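Local structure of enoyl-CoA hydratase (1WZ8) at the interface of chains A and B. The protein probably catalyses the reversible hydration of enoyl-CoA thioesters, as a hexameric member of the crotonase (enoyl-CoA hydratase/isomerase) family. Sequence-based numbering; all coordinates share one arbitrary frame. Chains: chain A/B, enoyl-CoA hydratase.

Contact 1: the interface of chains A and B. Residues chain A 56, 208-211; chain B 142, 145, 247, 263.
A:Pro210 packs against the ring of B:Phe263 in a CH-pi contact. Its CB sits over the middle of one ring face, 3.8 Å from the centroid. The two side chains lie alongside each other and point the same way. CD of the proline reaches towards the ring rim, 3.5 Å from B:Phe263 CE1. In B:Phe263 the CG is anti to the carbonyl carbon (chi1 -64°), which lays the face of the ring against A:Pro210, with its CD1 near the backbone N of that residue. The edge of the ring, in its plane, meets the backbone O of A:Gln208. B:Leu142 comes to the proline crosswise, with its CD1 branch 3.7 Å from A:Pro210 CG. The carboxylate carbon of B:Glu247 borders A:Pro210 CB. An alanine in place of B:Phe263 would probably leave one side of A:Pro210 without its aromatic cover and open a gap beside it.

In this patch two waters carry polar contacts between the chains. Water 1 lies 2.8 Å from the carboxylate oxygen OE2 of B:Glu247. The same water takes the backbone N-H of A:Lys211 and an N-H of A:Arg56 NH2, and it lies in the guanidinium plane. OE2 is also near A:Lys211 N, but that N-H points away from it, so the pair is not a hydrogen bond. Water 2 joins the O of A:Gln208, at 2.7 Å, to the backbone N of B:Phe263.

Within chain A, A:Arg56 NH2 donates to A:Gly209 O at 2.9 Å. The donor lies nearly on the line of the carbonyl bond, but the oxygen is tilted 24° from the guanidinium plane. The bend of the arginine at chi3 (75°) turns the guanidinium towards this loop. The bond is likely to steady the loop leading into helix 211-226. The site docks the start of that helix on helices 141-144 and 246-256 and the C-terminal segment of the neighbouring subunit of the hexamer.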
loop_
_atom_site.group_PDB
_atom_site.type_symbol
_atom_site.label_atom_id
_atom_site.label_comp_id
_atom_site.label_asym_id
_atom_site.label_seq_id
_atom_site.Cartn_x
_atom_site.Cartn_y
_atom_site.Cartn_z
ATOM N N ARG A 56 0.343 26.489 19.359
ATOM C CA ARG A 56 0.833 25.209 19.859
ATOM C C ARG A 56 -0.286 24.171 19.781
ATOM O O ARG A 56 -0.037 22.968 19.802
ATOM C CB ARG A 56 1.358 25.355 21.295
ATOM C CG ARG A 56 2.581 26.282 21.397
ATOM C CD ARG A 56 3.060 26.482 22.836
ATOM N NE ARG A 56 3.785 25.330 23.373
ATOM C CZ ARG A 56 5.071 25.068 23.150
ATOM N NH1 ARG A 56 5.808 25.873 22.393
ATOM N NH2 ARG A 56 5.628 23.995 23.697
ATOM N N GLN A 208 1.016 22.684 26.270
ATOM C CA GLN A 208 2.072 22.584 27.275
ATOM C C GLN A 208 3.043 21.458 26.948
ATOM O O GLN A 208 4.064 21.291 27.620
ATOM C CB GLN A 208 1.463 22.352 28.655
ATOM C CG GLN A 208 0.678 23.540 29.176
ATOM C CD GLN A 208 -0.065 23.228 30.457
ATOM O OE1 GLN A 208 -0.697 24.104 31.054
ATOM N NE2 GLN A 208 -0.000 21.975 30.886
ATOM N N GLY A 209 2.721 20.686 25.917
ATOM C CA GLY A 209 3.583 19.585 25.531
ATOM C C GLY A 209 4.729 20.038 24.645
ATOM O O GLY A 209 4.838 21.225 24.323
ATOM N N PRO A 210 5.609 19.111 24.235
ATOM C CA PRO A 210 6.763 19.409 23.377
ATOM C C PRO A 210 6.331 19.636 21.928
ATOM O O PRO A 210 5.920 18.703 21.235
ATOM C CB PRO A 210 7.639 18.175 23.550
ATOM C CG PRO A 210 6.638 17.087 23.699
ATOM C CD PRO A 210 5.589 17.688 24.620
ATOM N N LYS A 211 6.440 20.885 21.486
ATOM C CA LYS A 211 6.034 21.308 20.148
ATOM C C LYS A 211 6.535 20.452 18.988
ATOM O O LYS A 211 5.740 19.965 18.179
ATOM C CB LYS A 211 6.454 22.765 19.936
ATOM C CG LYS A 211 5.944 23.402 18.666
ATOM C CD LYS A 211 6.196 24.904 18.706
ATOM C CE LYS A 211 5.526 25.622 17.546
ATOM N NZ LYS A 211 5.606 27.105 17.703
ATOM N N LEU B 142 6.292 11.563 24.758
ATOM C CA LEU B 142 5.974 12.987 24.749
ATOM C C LEU B 142 6.358 13.662 26.064
ATOM O O LEU B 142 6.721 14.836 26.080
ATOM C CB LEU B 142 4.487 13.203 24.442
ATOM C CG LEU B 142 4.071 13.124 22.965
ATOM C CD1 LEU B 142 4.688 14.282 22.192
ATOM C CD2 LEU B 142 4.512 11.794 22.366
ATOM N N GLY B 145 9.948 14.328 25.924
ATOM C CA GLY B 145 10.276 15.396 24.994
ATOM C C GLY B 145 10.635 14.956 23.585
ATOM O O GLY B 145 11.214 15.734 22.828
ATOM N N GLU B 247 13.944 20.081 23.474
ATOM C CA GLU B 247 12.801 19.487 24.158
ATOM C C GLU B 247 13.213 18.241 24.941
ATOM O O GLU B 247 12.729 18.011 26.049
ATOM C CB GLU B 247 11.696 19.164 23.149
ATOM C CG GLU B 247 11.276 20.381 22.340
ATOM C CD GLU B 247 10.129 20.107 21.387
ATOM O OE1 GLU B 247 9.899 18.929 21.044
ATOM O OE2 GLU B 247 9.465 21.082 20.969
ATOM N N PHE B 263 8.535 22.923 28.429
ATOM C CA PHE B 263 8.978 22.928 27.044
ATOM C C PHE B 263 9.011 24.312 26.413
ATOM O O PHE B 263 8.126 25.132 26.640
ATOM C CB PHE B 263 8.104 21.962 26.239
ATOM C CG PHE B 263 8.252 20.526 26.670
ATOM C CD1 PHE B 263 7.156 19.798 27.122
ATOM C CD2 PHE B 263 9.499 19.907 26.641
ATOM C CE1 PHE B 263 7.298 18.475 27.535
ATOM C CE2 PHE B 263 9.652 18.581 27.052
ATOM C CZ PHE B 263 8.550 17.866 27.501
HETATM O O HOH W 1 8.498 22.708 23.003
HETATM O O HOH W 2 5.602 22.814 29.258
#

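Contact 2: the interface of chains A and B. Residues chain A 158, 224, 228; chain B 153-154, 157-158, 228.
The backbone O of B:Val153 accepts a hydrogen bond from the indole N-H of A:Trp224, with NE1 2.7 Å from the oxygen. The oxygen lies close to the indole plane, and the donor lies in the carbonyl plane. The bond is bent at the hydrogen. It ties helix 211-226 of chain A to the short helix 152-155 of chain B and limits rotation of the indole.

Both faces of A:Trp224 are covered by chain B. On one face the ring of B:Phe228 stacks on the six-membered ring, with centroids 3.7 Å apart and planes 8° apart. The opposite face carries B:Pro157, whose ring lies across the junction of the two indole rings. Its CB lies over the six-membered ring and its CG over the five-membered ring, 3.6 Å from that centroid. The indole is thus clamped between an aromatic ring and a proline. Its CG is anti to the carbonyl carbon (chi1 -82°), and a chi2 of 80° turns the plane to fit this slot.

B:Leu158 reaches the CZ3-CH2 rim from the side of the plane that B:Pro157 occupies, with CG 3.6 Å from A:Trp224 CZ3. A:Phe228 and B:Phe228 meet more loosely and cross at about a right angle. There, CE2 of A:Phe228 stands 4.0 Å from CZ of B:Phe228.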
loop_
_atom_site.group_PDB
_atom_site.type_symbol
_atom_site.label_atom_id
_atom_site.label_comp_id
_atom_site.label_asym_id
_atom_site.label_seq_id
_atom_site.Cartn_x
_atom_site.Cartn_y
_atom_site.Cartn_z
ATOM N N LEU A 158 -10.383 3.098 10.294
ATOM C CA LEU A 158 -9.308 3.109 11.283
ATOM C C LEU A 158 -9.738 3.660 12.634
ATOM O O LEU A 158 -8.929 3.757 13.556
ATOM C CB LEU A 158 -8.103 3.901 10.772
ATOM C CG LEU A 158 -7.230 3.226 9.714
ATOM C CD1 LEU A 158 -6.064 4.143 9.356
ATOM C CD2 LEU A 158 -6.715 1.889 10.242
ATOM N N TRP A 224 -0.925 7.015 8.313
ATOM C CA TRP A 224 -1.833 5.880 8.213
ATOM C C TRP A 224 -3.018 6.309 7.361
ATOM O O TRP A 224 -3.499 5.552 6.524
ATOM C CB TRP A 224 -2.325 5.422 9.588
ATOM C CG TRP A 224 -1.358 4.528 10.296
ATOM C CD1 TRP A 224 -0.242 4.907 10.988
ATOM C CD2 TRP A 224 -1.398 3.098 10.353
ATOM N NE1 TRP A 224 0.412 3.803 11.472
ATOM C CE2 TRP A 224 -0.273 2.678 11.097
ATOM C CE3 TRP A 224 -2.275 2.129 9.846
ATOM C CZ2 TRP A 224 -0.001 1.330 11.349
ATOM C CZ3 TRP A 224 -2.004 0.781 10.099
ATOM C CH2 TRP A 224 -0.875 0.398 10.844
ATOM N N PHE A 228 -4.275 5.972 2.511
ATOM C CA PHE A 228 -5.590 5.650 1.967
ATOM C C PHE A 228 -6.276 6.859 1.342
ATOM O O PHE A 228 -7.498 6.895 1.219
ATOM C CB PHE A 228 -6.477 5.064 3.067
ATOM C CG PHE A 228 -6.019 3.714 3.549
ATOM C CD1 PHE A 228 -6.445 2.556 2.907
ATOM C CD2 PHE A 228 -5.121 3.604 4.611
ATOM C CE1 PHE A 228 -5.997 1.306 3.313
ATOM C CE2 PHE A 228 -4.663 2.350 5.027
ATOM C CZ PHE A 228 -5.097 1.200 4.376
ATOM N N VAL B 153 3.571 3.966 16.355
ATOM C CA VAL B 153 3.095 4.183 15.000
ATOM C C VAL B 153 2.940 2.877 14.225
ATOM O O VAL B 153 2.146 2.790 13.285
ATOM C CB VAL B 153 4.023 5.168 14.252
ATOM C CG1 VAL B 153 3.583 5.321 12.806
ATOM C CG2 VAL B 153 3.974 6.520 14.945
ATOM N N LEU B 154 3.677 1.846 14.621
ATOM C CA LEU B 154 3.544 0.573 13.935
ATOM C C LEU B 154 2.356 -0.218 14.476
ATOM O O LEU B 154 1.586 -0.785 13.714
ATOM C CB LEU B 154 4.803 -0.290 14.109
ATOM C CG LEU B 154 4.779 -1.616 13.329
ATOM C CD1 LEU B 154 4.964 -1.358 11.831
ATOM C CD2 LEU B 154 5.891 -2.524 13.827
ATOM N N PRO B 157 -2.394 1.991 15.874
ATOM C CA PRO B 157 -3.539 2.171 14.970
ATOM C C PRO B 157 -4.358 0.903 14.716
ATOM O O PRO B 157 -5.589 0.948 14.725
ATOM C CB PRO B 157 -2.888 2.713 13.696
ATOM C CG PRO B 157 -1.758 3.531 14.239
ATOM C CD PRO B 157 -1.179 2.600 15.301
ATOM N N LEU B 158 -3.678 -0.220 14.489
ATOM C CA LEU B 158 -4.359 -1.486 14.232
ATOM C C LEU B 158 -4.745 -2.235 15.503
ATOM O O LEU B 158 -5.212 -3.374 15.446
ATOM C CB LEU B 158 -3.497 -2.399 13.351
ATOM C CG LEU B 158 -3.366 -1.976 11.884
ATOM C CD1 LEU B 158 -2.465 -2.953 11.142
ATOM C CD2 LEU B 158 -4.748 -1.937 11.242
ATOM N N PHE B 228 3.186 -1.488 6.997
ATOM C CA PHE B 228 3.388 -0.154 7.538
ATOM C C PHE B 228 4.758 0.016 8.178
ATOM O O PHE B 228 4.945 0.860 9.051
ATOM C CB PHE B 228 2.285 0.161 8.546
ATOM C CG PHE B 228 0.928 0.260 7.923
ATOM C CD1 PHE B 228 0.436 1.484 7.492
ATOM C CD2 PHE B 228 0.164 -0.882 7.717
ATOM C CE1 PHE B 228 -0.797 1.571 6.856
ATOM C CE2 PHE B 228 -1.072 -0.809 7.082
ATOM C CZ PHE B 228 -1.554 0.420 6.650
#

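Contact 1 and contact 2 are about 23 Å apart, measured between the centres of their C-alpha atoms. Helix 211-226 of chain A connects them: its first residue belongs to contact 1 and A:Trp224, near its end, to contact 2. Chain B thus meets this helix at both ends. Its partners there come from separate parts of the chain, with helices 141-144 and 246-256 and the C-terminal segment at contact 1, and helices 152-155 and 157-160 and the loop residue B:Phe228, just after chain B's own helix 211-226, at contact 2. Two spaced grips probably fix the tilt of one subunit against the next in the hexamer.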